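Local coordinates for protein subclass B1 metallo-beta-lactamase (Myroides odoratimimus, PDB 6T5L) that probably hydrolyses beta-lactam antibiotics, carbapenems among them, as a zinc-dependent subclass B1 metallo-beta-lactamase, at residues D15-I26 with K29-F40. Sequence-based numbering, arbitrary orientation.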
loop_
_atom_site.group_PDB
_atom_site.type_symbol
_atom_site.label_atom_id
_atom_site.label_comp_id
_atom_site.label_asym_id
_atom_site.label_seq_id
_atom_site.Cartn_x
_atom_site.Cartn_y
_atom_site.Cartn_z
ATOM N N ASP A 15 -20.144 5.613 1.523
ATOM C CA ASP A 15 -19.777 4.563 0.582
ATOM C C ASP A 15 -19.004 5.144 -0.611
ATOM O O ASP A 15 -18.753 6.357 -0.675
ATOM C CB ASP A 15 -21.014 3.803 0.105
ATOM C CG ASP A 15 -20.795 2.277 0.069
ATOM O OD1 ASP A 15 -21.716 1.580 -0.404
ATOM O OD2 ASP A 15 -19.713 1.768 0.475
ATOM N N SER A 16 -18.641 4.283 -1.562
ATOM C CA SER A 16 -17.500 4.555 -2.424
ATOM C C SER A 16 -17.911 4.850 -3.859
ATOM O O SER A 16 -18.749 4.151 -4.431
ATOM C CB SER A 16 -16.527 3.384 -2.439
ATOM O OG SER A 16 -16.927 2.443 -3.405
ATOM N N LEU A 17 -17.298 5.877 -4.440
ATOM C CA LEU A 17 -17.492 6.222 -5.842
ATOM C C LEU A 17 -16.327 5.690 -6.649
ATOM O O LEU A 17 -15.172 5.824 -6.226
ATOM C CB LEU A 17 -17.559 7.727 -6.054
ATOM C CG LEU A 17 -18.651 8.519 -5.376
ATOM C CD1 LEU A 17 -18.388 10.002 -5.673
ATOM C CD2 LEU A 17 -20.055 8.084 -5.856
ATOM N N ILE A 18 -16.628 5.058 -7.776
ATOM C CA ILE A 18 -15.592 4.751 -8.754
ATOM C C ILE A 18 -15.244 6.049 -9.468
ATOM O O ILE A 18 -16.111 6.678 -10.061
ATOM C CB ILE A 18 -16.075 3.698 -9.762
ATOM C CG1 ILE A 18 -16.312 2.348 -9.080
ATOM C CG2 ILE A 18 -15.079 3.630 -10.955
ATOM C CD1 ILE A 18 -17.364 1.509 -9.787
ATOM N N VAL A 19 -14.000 6.489 -9.388
ATOM C CA VAL A 19 -13.686 7.739 -10.069
ATOM C C VAL A 19 -12.822 7.542 -11.308
ATOM O O VAL A 19 -12.560 8.509 -12.004
ATOM C CB VAL A 19 -13.038 8.730 -9.099
ATOM C CG1 VAL A 19 -14.070 9.129 -8.058
ATOM C CG2 VAL A 19 -11.823 8.102 -8.508
ATOM N N TYR A 20 -12.392 6.321 -11.609
ATOM C CA TYR A 20 -11.588 6.016 -12.799
ATOM C C TYR A 20 -11.646 4.515 -12.991
ATOM O O TYR A 20 -11.505 3.768 -12.016
ATOM C CB TYR A 20 -10.146 6.494 -12.620
ATOM C CG TYR A 20 -9.217 6.200 -13.794
ATOM C CD1 TYR A 20 -8.551 4.976 -13.908
ATOM C CD2 TYR A 20 -8.985 7.151 -14.758
ATOM C CE1 TYR A 20 -7.700 4.721 -14.977
ATOM C CE2 TYR A 20 -8.164 6.919 -15.819
ATOM C CZ TYR A 20 -7.499 5.705 -15.934
ATOM O OH TYR A 20 -6.639 5.473 -17.023
ATOM N N GLN A 21 -11.832 4.046 -14.214
ATOM C CA GLN A 21 -11.838 2.605 -14.429
ATOM C C GLN A 21 -11.539 2.280 -15.887
ATOM O O GLN A 21 -12.118 2.864 -16.820
ATOM C CB GLN A 21 -13.181 1.987 -14.023
ATOM C CG GLN A 21 -13.308 0.488 -14.294
ATOM C CD GLN A 21 -14.620 -0.100 -13.782
ATOM O OE1 GLN A 21 -15.670 0.545 -13.837
ATOM N NE2 GLN A 21 -14.566 -1.341 -13.308
ATOM N N THR A 22 -10.740 1.242 -16.043
ATOM C CA THR A 22 -10.029 0.851 -17.252
ATOM C C THR A 22 -9.702 -0.622 -17.036
ATOM O O THR A 22 -9.807 -1.130 -15.917
ATOM C CB THR A 22 -8.803 1.773 -17.383
ATOM O OG1 THR A 22 -9.194 3.039 -17.980
ATOM C CG2 THR A 22 -7.703 1.155 -18.016
ATOM N N GLU A 23 -9.349 -1.322 -18.106
ATOM C CA GLU A 23 -8.926 -2.706 -17.946
ATOM C C GLU A 23 -7.682 -2.822 -17.065
ATOM O O GLU A 23 -7.431 -3.885 -16.492
ATOM C CB GLU A 23 -8.648 -3.337 -19.312
ATOM C CG GLU A 23 -7.471 -2.694 -20.046
ATOM C CD GLU A 23 -7.002 -3.487 -21.260
ATOM O OE1 GLU A 23 -7.167 -4.726 -21.270
ATOM O OE2 GLU A 23 -6.453 -2.869 -22.195
ATOM N N ASN A 24 -6.869 -1.773 -16.982
ATOM C CA ASN A 24 -5.612 -1.860 -16.250
ATOM C C ASN A 24 -5.643 -1.265 -14.848
ATOM O O ASN A 24 -4.732 -1.547 -14.070
ATOM C CB ASN A 24 -4.490 -1.121 -16.988
ATOM C CG ASN A 24 -4.183 -1.726 -18.349
ATOM O OD1 ASN A 24 -4.125 -2.932 -18.490
ATOM N ND2 ASN A 24 -3.974 -0.886 -19.329
ATOM N N LEU A 25 -6.620 -0.417 -14.530
ATOM C CA LEU A 25 -6.584 0.396 -13.321
ATOM C C LEU A 25 -7.993 0.771 -12.875
ATOM O O LEU A 25 -8.735 1.357 -13.656
ATOM C CB LEU A 25 -5.792 1.697 -13.566
ATOM C CG LEU A 25 -5.660 2.635 -12.383
ATOM C CD1 LEU A 25 -4.861 1.863 -11.293
ATOM C CD2 LEU A 25 -5.007 3.961 -12.670
ATOM N N ILE A 26 -8.335 0.491 -11.625
ATOM C CA ILE A 26 -9.555 1.008 -10.999
ATOM C C ILE A 26 -9.200 1.890 -9.818
ATOM O O ILE A 26 -8.327 1.536 -9.003
ATOM C CB ILE A 26 -10.471 -0.122 -10.520
ATOM C CG1 ILE A 26 -10.952 -0.919 -11.730
ATOM C CG2 ILE A 26 -11.748 0.426 -9.788
ATOM C CD1 ILE A 26 -11.187 -2.310 -11.407
ATOM N N LYS A 29 -13.015 6.118 -4.817
ATOM C CA LYS A 29 -13.005 7.171 -3.824
ATOM C C LYS A 29 -13.747 6.685 -2.580
ATOM O O LYS A 29 -14.941 6.400 -2.646
ATOM C CB LYS A 29 -13.658 8.435 -4.392
ATOM C CG LYS A 29 -13.636 9.595 -3.348
ATOM C CD LYS A 29 -14.027 10.957 -3.929
ATOM C CE LYS A 29 -13.891 11.970 -2.831
ATOM N NZ LYS A 29 -14.128 13.349 -3.321
ATOM N N LEU A 30 -13.050 6.579 -1.452
ATOM C CA LEU A 30 -13.669 6.107 -0.203
ATOM C C LEU A 30 -14.033 7.225 0.768
ATOM O O LEU A 30 -14.938 7.047 1.581
ATOM C CB LEU A 30 -12.702 5.132 0.525
ATOM C CG LEU A 30 -12.114 3.987 -0.301
ATOM C CD1 LEU A 30 -11.383 2.993 0.605
ATOM C CD2 LEU A 30 -13.275 3.340 -1.077
ATOM N N SER A 31 -13.324 8.342 0.742
ATOM C CA SER A 31 -13.629 9.524 1.564
ATOM C C SER A 31 -13.155 10.748 0.771
ATOM O O SER A 31 -12.685 10.620 -0.370
ATOM C CB SER A 31 -12.897 9.480 2.915
ATOM O OG SER A 31 -11.447 9.703 2.687
ATOM N N ASN A 32 -13.128 11.904 1.438
ATOM C CA ASN A 32 -12.613 13.108 0.806
ATOM C C ASN A 32 -11.093 13.030 0.607
ATOM O O ASN A 32 -10.576 13.626 -0.335
ATOM C CB ASN A 32 -13.030 14.343 1.626
ATOM C CG ASN A 32 -14.574 14.535 1.652
ATOM O OD1 ASN A 32 -15.262 14.257 0.659
ATOM N ND2 ASN A 32 -15.102 15.013 2.770
ATOM N N HIS A 33 -10.366 12.272 1.421
ATOM C CA HIS A 33 -8.924 12.204 1.269
ATOM C C HIS A 33 -8.400 10.851 0.823
ATOM O O HIS A 33 -7.187 10.713 0.618
ATOM C CB HIS A 33 -8.233 12.555 2.588
ATOM C CG HIS A 33 -8.671 13.858 3.156
ATOM N ND1 HIS A 33 -8.335 15.070 2.596
ATOM C CD2 HIS A 33 -9.455 14.141 4.224
ATOM C CE1 HIS A 33 -8.892 16.045 3.295
ATOM N NE2 HIS A 33 -9.564 15.509 4.292
ATOM N N ILE A 34 -9.245 9.837 0.726
ATOM C CA ILE A 34 -8.740 8.482 0.648
ATOM C C ILE A 34 -9.340 7.793 -0.559
ATOM O O ILE A 34 -10.536 7.538 -0.595
ATOM C CB ILE A 34 -9.043 7.665 1.921
ATOM C CG1 ILE A 34 -8.264 8.175 3.105
ATOM C CG2 ILE A 34 -8.797 6.162 1.643
ATOM C CD1 ILE A 34 -6.811 7.984 3.042
ATOM N N TYR A 35 -8.484 7.372 -1.449
ATOM C CA TYR A 35 -8.805 6.675 -2.672
ATOM C C TYR A 35 -8.041 5.353 -2.624
ATOM O O TYR A 35 -6.955 5.289 -2.045
ATOM C CB TYR A 35 -8.357 7.509 -3.902
ATOM C CG TYR A 35 -9.066 8.862 -4.109
ATOM C CD1 TYR A 35 -8.781 9.933 -3.317
ATOM C CD2 TYR A 35 -9.938 9.053 -5.163
ATOM C CE1 TYR A 35 -9.391 11.132 -3.488
ATOM C CE2 TYR A 35 -10.585 10.289 -5.363
ATOM C CZ TYR A 35 -10.298 11.323 -4.519
ATOM O OH TYR A 35 -10.884 12.563 -4.677
ATOM N N GLU A 36 -8.642 4.306 -3.169
ATOM C CA GLU A 36 -8.066 2.981 -3.320
ATOM C C GLU A 36 -7.781 2.762 -4.813
ATOM O O GLU A 36 -8.638 3.058 -5.677
ATOM C CB GLU A 36 -9.049 1.930 -2.794
ATOM C CG GLU A 36 -8.596 0.485 -2.965
ATOM C CD GLU A 36 -9.656 -0.582 -2.779
ATOM O OE1 GLU A 36 -9.253 -1.598 -2.181
ATOM O OE2 GLU A 36 -10.838 -0.484 -3.245
ATOM N N HIS A 37 -6.548 2.359 -5.126
ATOM C CA HIS A 37 -6.194 1.999 -6.494
ATOM C C HIS A 37 -6.094 0.483 -6.589
ATOM O O HIS A 37 -5.603 -0.185 -5.660
ATOM C CB HIS A 37 -4.916 2.725 -6.978
ATOM C CG HIS A 37 -3.615 2.347 -6.331
ATOM N ND1 HIS A 37 -2.926 1.198 -6.670
ATOM C CD2 HIS A 37 -2.778 3.052 -5.509
ATOM C CE1 HIS A 37 -1.752 1.181 -6.051
ATOM N NE2 HIS A 37 -1.638 2.295 -5.339
ATOM N N ILE A 38 -6.627 -0.054 -7.673
ATOM C CA ILE A 38 -6.639 -1.500 -7.930
ATOM C C ILE A 38 -6.067 -1.769 -9.325
ATOM O O ILE A 38 -6.497 -1.142 -10.308
ATOM C CB ILE A 38 -8.062 -2.076 -7.813
ATOM C CG1 ILE A 38 -8.728 -1.614 -6.495
ATOM C CG2 ILE A 38 -8.089 -3.614 -7.944
ATOM C CD1 ILE A 38 -10.183 -2.261 -6.249
ATOM N N SER A 39 -5.073 -2.673 -9.400
ATOM C CA SER A 39 -4.427 -3.041 -10.659
ATOM C C SER A 39 -4.220 -4.554 -10.638
ATOM O O SER A 39 -4.553 -5.254 -9.655
ATOM C CB SER A 39 -3.097 -2.272 -10.903
ATOM O OG SER A 39 -2.160 -2.448 -9.818
ATOM N N PHE A 40 -3.742 -5.088 -11.756
ATOM C CA PHE A 40 -3.828 -6.532 -11.970
ATOM C C PHE A 40 -2.468 -7.114 -12.302
ATOM O O PHE A 40 -1.842 -6.749 -13.298
ATOM C CB PHE A 40 -4.865 -6.837 -13.049
ATOM C CG PHE A 40 -6.200 -6.270 -12.725
ATOM C CD1 PHE A 40 -7.055 -6.935 -11.849
ATOM C CD2 PHE A 40 -6.599 -5.084 -13.267
ATOM C CE1 PHE A 40 -8.274 -6.422 -11.524
ATOM C CE2 PHE A 40 -7.826 -4.557 -12.959
ATOM C CZ PHE A 40 -8.664 -5.218 -12.071
HETATM O O HOH W 1 -3.300 -3.744 -14.056
#
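Ile26 and Ile38 form an antiparallel hydrogen-bonded pair, Ile26 N giving a nearly straight bond to Ile38 O (2.8 Å, 172° at the hydrogen) and Ile38 N returning one to Ile26 O. Their side chains leave the same face of the sheet, with Ile26 CB 4.1 Å from Ile38 CB. Ile26 CG1 lies beside its backbone N (chi1 -64°), anti to the carbonyl carbon, and its end, CD1, reaches the edge of the Phe40 ring at CZ (3.9 Å), near the ring plane. Glu23 O comes obliquely to the same ring, 3.5 Å from Phe40 CD2, while Lys48 makes a cation-pi contact with the ring. One water links the 22-24 turn to the strand at Phe40, donating to Asn24 O and accepting from Phe40 N. These pairings belong to the N-terminal antiparallel meander 17-21, 25-29 and 34-41, at one side of a six-stranded sheet of the alpha-beta/beta-alpha metallo-beta-lactamase fold; helix 71-83 packs against Leu25 and Val19. At the outermost strand, Leu17 and Lys29 are joined by two backbone bonds. Past them a classic bulge sets Val19 and Tyr20 against Ile27. Val19 CG1 lies 3.8 Å from Lys29 CB, and CG2, which sits between the backbone N and the carbonyl carbon, meets the Tyr35 ring edge in plane, 4.0 Å from CD2. Beyond Lys29, Leu30 CD2 touches Ser16 CB at 3.5 Å, and the Leu30 side chain also rests on Trp224.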